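Side-chain contacts in X-ray repair cross complementing protein 1 variant (Homo sapiens, PDB 6WH1), which probably serves as a scaffold in DNA single-strand break repair, contributing here its C-terminal BRCT domain, and is thought to restrain PARP1 by binding its poly-ADP-ribose chains: residues Phe12-Phe17 / Pro55-Ala60; Arg23-Tyr28 / Val70-Ile75. One frame throughout, in Å; residues are numbered along the deposited sequence.

Interaction 1 of 2, residues Phe12-Phe17 / Pro55-Ala60; sequences FLYGEF and PSFEEA
Y14 meets F57 and S56 where segment 12-17, which lies on strand 10-13 of this BRCT domain, faces helix 55-63; a four-stranded parallel sheet with helices packed against it is the core of the BRCT fold. The backbones stay well apart, with the nearest CA atoms, those of Y14 and F57, 10.3 Å from each other, and the gap is bridged by side chains alone. Y14 can be followed outward. Its CB points toward the helix, and with CG anti to the backbone N (chi1 171°) the ring is carried on in that direction. Along one side of the ring, CD2 lies 3.9 Å from CE1 of F57, and CE2 comes closer to that same carbon, at 3.6 Å. At the tip, OH is 3.9 Å from OG of S56, too far for a hydrogen bond; that OG is hydrogen-bonded to OD1 of D54, which precedes the helix segment.

F57 leaves its helix at an angle to the direction of Y14, and the end of its ring does the reaching. The two ring planes are turned 77° against each other, with centroids 5.8 Å apart, an oblique aromatic pair. F57 does stack on F69 and also meets the ring of W53, so Y14 adds to an aromatic cluster centred on the buried F57. The contact is small, 93 Å² in all, and partly buried. Seen from F57, CE2 of Y14 arrives at the ring edge, close to the ring plane, and touches CE1.

Interaction 2 of 2, residues Arg23-Tyr28 / Val70-Ile75; sequences RKLIRY and VRPRWI
Apolar packing joins L25 and Y28 of helix 21-31 to P72 and I75 at the beginning of helix 72-81, and no hydrogen bond crosses between the segments. The two methyls of L25 do much of the work. CD2 sits 3.6 Å from CB of P72 and 3.7 Å from CB of I75, filling the notch between residues one helical turn apart, while CD1 lies against the proline ring, 3.9 Å from its CB. The side chains of L25 and I75 cross at about a right angle. One turn further along helix 21-31, CB of Y28 touches CG2 of I75 at 3.5 Å. That methyl faces Y28 because CG1 of I75 takes the place anti to the carbonyl carbon (chi1 -48°), leaving CG2 anti to the backbone N.

Polar interactions run beside this packing, not through it. The approach of K24 NZ to Y28 OH is implausibly short as modelled, so that bond is doubtful; the carbonyl O of K24 lies over one face of the tyrosine ring, offset toward its rim. On the same helix, R23 and R27 form salt bridges with acidic side chains of another protein chain.

All four touching residues are buried. With carbon meeting carbon throughout, this helix pair within the BRCT domain is held by shape and the exclusion of water, while R23 and R27 of helix 21-31 reach the other protein chain.

Both contacts belong to the same BRCT domain, with centres about 15 Å apart, and their segments alternate along the chain: 12-17, 23-28, 55-60, then 70-75. Strand 10-13, an inner strand of the parallel sheet, leads through the loop holding F17 into helix 21-31, so the first halves of the two interactions are neighbours in sequence. F17 joins them directly: its CD2 packs on CD1 of L25 at 3.6 Å, and its ring also reaches P72. L13 packs on I26 of the same helix. As in other BRCT domains, helices 21-31 and 72-81 lie on one side of the sheet and helix 55-63 on the other, so the two interactions sample both layers of a compact domain.

Interaction 1 of 2, residues Phe12-Phe17 / Pro55-Ala60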
loop_
_atom_site.group_PDB
_atom_site.type_symbol
_atom_site.label_atom_id
_atom_site.label_comp_id
_atom_site.label_asym_id
_atom_site.label_seq_id
_atom_site.Cartn_x
_atom_site.Cartn_y
_atom_site.Cartn_z
ATOM N N PHE A 12 -8.549 6.334 -1.476
ATOM C CA PHE A 12 -7.750 7.544 -1.594
ATOM C C PHE A 12 -7.433 8.050 -0.200
ATOM O O PHE A 12 -8.340 8.233 0.619
ATOM C CB PHE A 12 -8.457 8.642 -2.394
ATOM C CG PHE A 12 -7.654 9.915 -2.506
ATOM C CD1 PHE A 12 -6.487 9.953 -3.260
ATOM C CD2 PHE A 12 -8.055 11.066 -1.841
ATOM C CE1 PHE A 12 -5.743 11.125 -3.363
ATOM C CE2 PHE A 12 -7.314 12.242 -1.939
ATOM C CZ PHE A 12 -6.156 12.270 -2.699
ATOM N N LEU A 13 -6.150 8.268 0.065
ATOM C CA LEU A 13 -5.692 8.792 1.347
ATOM C C LEU A 13 -5.616 10.312 1.236
ATOM O O LEU A 13 -4.776 10.845 0.502
ATOM C CB LEU A 13 -4.344 8.182 1.720
ATOM C CG LEU A 13 -4.236 6.667 1.506
ATOM C CD1 LEU A 13 -2.873 6.143 1.926
ATOM C CD2 LEU A 13 -5.342 5.923 2.244
ATOM N N TYR A 14 -6.497 11.006 1.949
ATOM C CA TYR A 14 -6.626 12.453 1.847
ATOM C C TYR A 14 -6.077 13.111 3.104
ATOM O O TYR A 14 -6.421 12.712 4.222
ATOM C CB TYR A 14 -8.087 12.855 1.625
ATOM C CG TYR A 14 -8.354 14.345 1.721
ATOM C CD1 TYR A 14 -8.034 15.193 0.672
ATOM C CD2 TYR A 14 -8.938 14.900 2.855
ATOM C CE1 TYR A 14 -8.280 16.552 0.750
ATOM C CE2 TYR A 14 -9.189 16.257 2.943
ATOM C CZ TYR A 14 -8.857 17.078 1.887
ATOM O OH TYR A 14 -9.105 18.429 1.965
ATOM N N GLY A 15 -5.230 14.116 2.916
ATOM C CA GLY A 15 -4.696 14.873 4.026
ATOM C C GLY A 15 -3.409 14.291 4.573
ATOM O O GLY A 15 -2.787 13.387 4.004
ATOM N N GLU A 16 -3.010 14.834 5.718
ATOM C CA GLU A 16 -1.780 14.444 6.389
ATOM C C GLU A 16 -2.077 13.460 7.511
ATOM O O GLU A 16 -3.038 13.630 8.268
ATOM C CB GLU A 16 -1.053 15.669 6.948
ATOM N N PHE A 17 -1.242 12.433 7.613
ATOM C CA PHE A 17 -1.331 11.396 8.622
ATOM C C PHE A 17 -0.111 11.448 9.542
ATOM O O PHE A 17 0.983 11.820 9.107
ATOM C CB PHE A 17 -1.431 10.009 7.972
ATOM C CG PHE A 17 -2.598 9.863 7.031
ATOM C CD1 PHE A 17 -2.504 10.286 5.714
ATOM C CD2 PHE A 17 -3.791 9.301 7.465
ATOM C CE1 PHE A 17 -3.580 10.151 4.846
ATOM C CE2 PHE A 17 -4.868 9.162 6.601
ATOM C CZ PHE A 17 -4.763 9.588 5.291
ATOM N N PRO A 55 -16.070 21.119 3.357
ATOM C CA PRO A 55 -17.037 21.127 2.244
ATOM C C PRO A 55 -16.641 20.320 1.011
ATOM O O PRO A 55 -17.511 19.937 0.216
ATOM C CB PRO A 55 -17.150 22.618 1.905
ATOM C CG PRO A 55 -16.920 23.295 3.200
ATOM C CD PRO A 55 -15.875 22.475 3.909
ATOM N N SER A 56 -15.345 20.061 0.828
ATOM C CA SER A 56 -14.937 19.239 -0.307
ATOM C C SER A 56 -15.450 17.810 -0.170
ATOM O O SER A 56 -15.679 17.139 -1.183
ATOM C CB SER A 56 -13.415 19.259 -0.461
ATOM O OG SER A 56 -12.776 18.583 0.607
ATOM N N PHE A 57 -15.656 17.338 1.062
ATOM C CA PHE A 57 -16.300 16.043 1.267
ATOM C C PHE A 57 -17.693 16.032 0.645
ATOM O O PHE A 57 -18.053 15.114 -0.101
ATOM C CB PHE A 57 -16.393 15.720 2.765
ATOM C CG PHE A 57 -15.076 15.361 3.421
ATOM C CD1 PHE A 57 -13.894 15.995 3.073
ATOM C CD2 PHE A 57 -15.037 14.406 4.424
ATOM C CE1 PHE A 57 -12.703 15.664 3.694
ATOM C CE2 PHE A 57 -13.850 14.073 5.047
ATOM C CZ PHE A 57 -12.682 14.701 4.682
ATOM N N GLU A 58 -18.490 17.059 0.943
ATOM C CA GLU A 58 -19.837 17.147 0.390
ATOM C C GLU A 58 -19.801 17.291 -1.127
ATOM O O GLU A 58 -20.645 16.723 -1.837
ATOM C CB GLU A 58 -20.578 18.319 1.036
ATOM C CG GLU A 58 -22.023 18.454 0.610
ATOM C CD GLU A 58 -22.776 19.492 1.414
ATOM O OE1 GLU A 58 -22.249 19.944 2.453
ATOM O OE2 GLU A 58 -23.900 19.851 1.005
ATOM N N GLU A 59 -18.826 18.049 -1.640
ATOM C CA GLU A 59 -18.698 18.199 -3.087
ATOM C C GLU A 59 -18.386 16.862 -3.754
ATOM O O GLU A 59 -18.919 16.555 -4.827
ATOM C CB GLU A 59 -17.619 19.228 -3.420
ATOM C CG GLU A 59 -18.083 20.669 -3.298
ATOM C CD GLU A 59 -19.450 20.901 -3.918
ATOM O OE1 GLU A 59 -20.374 21.313 -3.182
ATOM O OE2 GLU A 59 -19.599 20.673 -5.138
ATOM N N ALA A 60 -17.519 16.053 -3.137
ATOM C CA ALA A 60 -17.238 14.726 -3.673
ATOM C C ALA A 60 -18.446 13.803 -3.551
ATOM O O ALA A 60 -18.645 12.928 -4.404
ATOM C CB ALA A 60 -16.029 14.121 -2.961
#

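Interaction 2 of 2, residues Arg23-Tyr28 / Val70-Ile75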
loop_
_atom_site.group_PDB
_atom_site.type_symbol
_atom_site.label_atom_id
_atom_site.label_comp_id
_atom_site.label_asym_id
_atom_site.label_seq_id
_atom_site.Cartn_x
_atom_site.Cartn_y
_atom_site.Cartn_z
ATOM N N ARG A 23 2.427 5.425 5.320
ATOM C CA ARG A 23 3.095 4.217 4.849
ATOM C C ARG A 23 2.376 2.965 5.337
ATOM O O ARG A 23 2.207 2.001 4.579
ATOM C CB ARG A 23 4.553 4.215 5.314
ATOM C CG ARG A 23 5.545 3.718 4.275
ATOM C CD ARG A 23 6.922 3.474 4.889
ATOM N NE ARG A 23 6.910 2.349 5.822
ATOM C CZ ARG A 23 7.179 1.092 5.481
ATOM N NH1 ARG A 23 7.490 0.794 4.226
ATOM N NH2 ARG A 23 7.139 0.133 6.395
ATOM N N LYS A 24 1.941 2.963 6.599
ATOM C CA LYS A 24 1.263 1.784 7.133
ATOM C C LYS A 24 -0.050 1.521 6.400
ATOM O O LYS A 24 -0.376 0.370 6.078
ATOM C CB LYS A 24 1.026 1.958 8.633
ATOM C CG LYS A 24 0.387 0.764 9.316
ATOM C CD LYS A 24 0.286 0.990 10.818
ATOM C CE LYS A 24 1.006 -0.098 11.598
ATOM N NZ LYS A 24 0.069 -1.165 12.050
ATOM N N LEU A 25 -0.813 2.582 6.120
ATOM C CA LEU A 25 -2.074 2.426 5.401
ATOM C C LEU A 25 -1.838 1.926 3.984
ATOM O O LEU A 25 -2.575 1.059 3.493
ATOM C CB LEU A 25 -2.832 3.753 5.376
ATOM C CG LEU A 25 -3.295 4.258 6.741
ATOM C CD1 LEU A 25 -3.556 5.756 6.696
ATOM C CD2 LEU A 25 -4.536 3.494 7.177
ATOM N N ILE A 26 -0.825 2.473 3.307
ATOM C CA ILE A 26 -0.467 1.970 1.984
ATOM C C ILE A 26 -0.160 0.479 2.060
ATOM O O ILE A 26 -0.663 -0.322 1.259
ATOM C CB ILE A 26 0.721 2.765 1.412
ATOM C CG1 ILE A 26 0.264 4.162 0.979
ATOM C CG2 ILE A 26 1.370 2.007 0.258
ATOM C CD1 ILE A 26 1.405 5.112 0.693
ATOM N N ARG A 27 0.640 0.085 3.054
ATOM C CA ARG A 27 1.004 -1.317 3.214
ATOM C C ARG A 27 -0.233 -2.194 3.369
ATOM O O ARG A 27 -0.380 -3.202 2.672
ATOM C CB ARG A 27 1.935 -1.478 4.418
ATOM C CG ARG A 27 2.269 -2.923 4.760
ATOM C CD ARG A 27 3.297 -3.007 5.883
ATOM N NE ARG A 27 3.473 -4.372 6.373
ATOM C CZ ARG A 27 4.349 -4.727 7.308
ATOM N NH1 ARG A 27 4.440 -5.993 7.692
ATOM N NH2 ARG A 27 5.136 -3.813 7.860
ATOM N N TYR A 28 -1.144 -1.817 4.268
ATOM C CA TYR A 28 -2.273 -2.697 4.572
ATOM C C TYR A 28 -3.261 -2.768 3.410
ATOM O O TYR A 28 -3.720 -3.863 3.036
ATOM C CB TYR A 28 -2.974 -2.235 5.848
ATOM C CG TYR A 28 -2.164 -2.460 7.105
ATOM C CD1 TYR A 28 -1.015 -3.239 7.085
ATOM C CD2 TYR A 28 -2.554 -1.898 8.314
ATOM C CE1 TYR A 28 -0.271 -3.446 8.234
ATOM C CE2 TYR A 28 -1.819 -2.101 9.466
ATOM C CZ TYR A 28 -0.679 -2.875 9.420
ATOM O OH TYR A 28 0.053 -3.078 10.568
ATOM N N VAL A 70 -13.842 7.351 5.950
ATOM C CA VAL A 70 -13.478 6.425 7.014
ATOM C C VAL A 70 -12.131 6.824 7.605
ATOM O O VAL A 70 -11.282 7.417 6.932
ATOM C CB VAL A 70 -13.421 4.960 6.514
ATOM C CG1 VAL A 70 -13.551 4.010 7.674
ATOM C CG2 VAL A 70 -14.505 4.679 5.484
ATOM N N ARG A 71 -11.930 6.463 8.881
ATOM C CA ARG A 71 -10.708 6.734 9.618
ATOM C C ARG A 71 -9.698 5.605 9.428
ATOM O O ARG A 71 -10.077 4.466 9.134
ATOM C CB ARG A 71 -11.016 6.905 11.102
ATOM C CG ARG A 71 -11.950 8.069 11.397
ATOM C CD ARG A 71 -11.173 9.307 11.796
ATOM N NE ARG A 71 -12.052 10.440 12.076
ATOM C CZ ARG A 71 -11.935 11.632 11.503
ATOM N NH1 ARG A 71 -10.973 11.851 10.617
ATOM N NH2 ARG A 71 -12.779 12.608 11.817
ATOM N N PRO A 72 -8.405 5.905 9.588
ATOM C CA PRO A 72 -7.375 4.860 9.411
ATOM C C PRO A 72 -7.516 3.680 10.364
ATOM O O PRO A 72 -6.969 2.595 10.086
ATOM C CB PRO A 72 -6.063 5.620 9.655
ATOM C CG PRO A 72 -6.386 7.048 9.339
ATOM C CD PRO A 72 -7.815 7.246 9.760
ATOM N N ARG A 73 -8.226 3.852 11.483
ATOM C CA ARG A 73 -8.406 2.732 12.398
ATOM C C ARG A 73 -9.211 1.610 11.757
ATOM O O ARG A 73 -9.061 0.447 12.146
ATOM C CB ARG A 73 -9.073 3.191 13.695
ATOM C CG ARG A 73 -8.904 2.182 14.823
ATOM C CD ARG A 73 -9.761 2.513 16.026
ATOM N NE ARG A 73 -10.190 1.307 16.731
ATOM C CZ ARG A 73 -11.232 1.260 17.554
ATOM N NH1 ARG A 73 -11.947 2.354 17.777
ATOM N NH2 ARG A 73 -11.558 0.122 18.153
ATOM N N TRP A 74 -10.060 1.931 10.778
ATOM C CA TRP A 74 -10.736 0.880 10.024
ATOM C C TRP A 74 -9.727 -0.062 9.386
ATOM O O TRP A 74 -9.825 -1.285 9.527
ATOM C CB TRP A 74 -11.635 1.489 8.951
ATOM C CG TRP A 74 -12.311 0.467 8.078
ATOM C CD1 TRP A 74 -12.866 -0.713 8.481
ATOM C CD2 TRP A 74 -12.501 0.534 6.657
ATOM N NE1 TRP A 74 -13.393 -1.383 7.402
ATOM C CE2 TRP A 74 -13.184 -0.639 6.271
ATOM C CE3 TRP A 74 -12.165 1.471 5.676
ATOM C CZ2 TRP A 74 -13.536 -0.898 4.945
ATOM C CZ3 TRP A 74 -12.515 1.210 4.357
ATOM C CH2 TRP A 74 -13.192 0.034 4.006
ATOM N N ILE A 75 -8.750 0.499 8.670
ATOM C CA ILE A 75 -7.718 -0.311 8.033
ATOM C C ILE A 75 -6.925 -1.082 9.080
ATOM O O ILE A 75 -6.654 -2.285 8.922
ATOM C CB ILE A 75 -6.805 0.585 7.176
ATOM C CG1 ILE A 75 -7.638 1.524 6.296
ATOM C CG2 ILE A 75 -5.867 -0.254 6.334
ATOM C CD1 ILE A 75 -8.340 0.834 5.153
#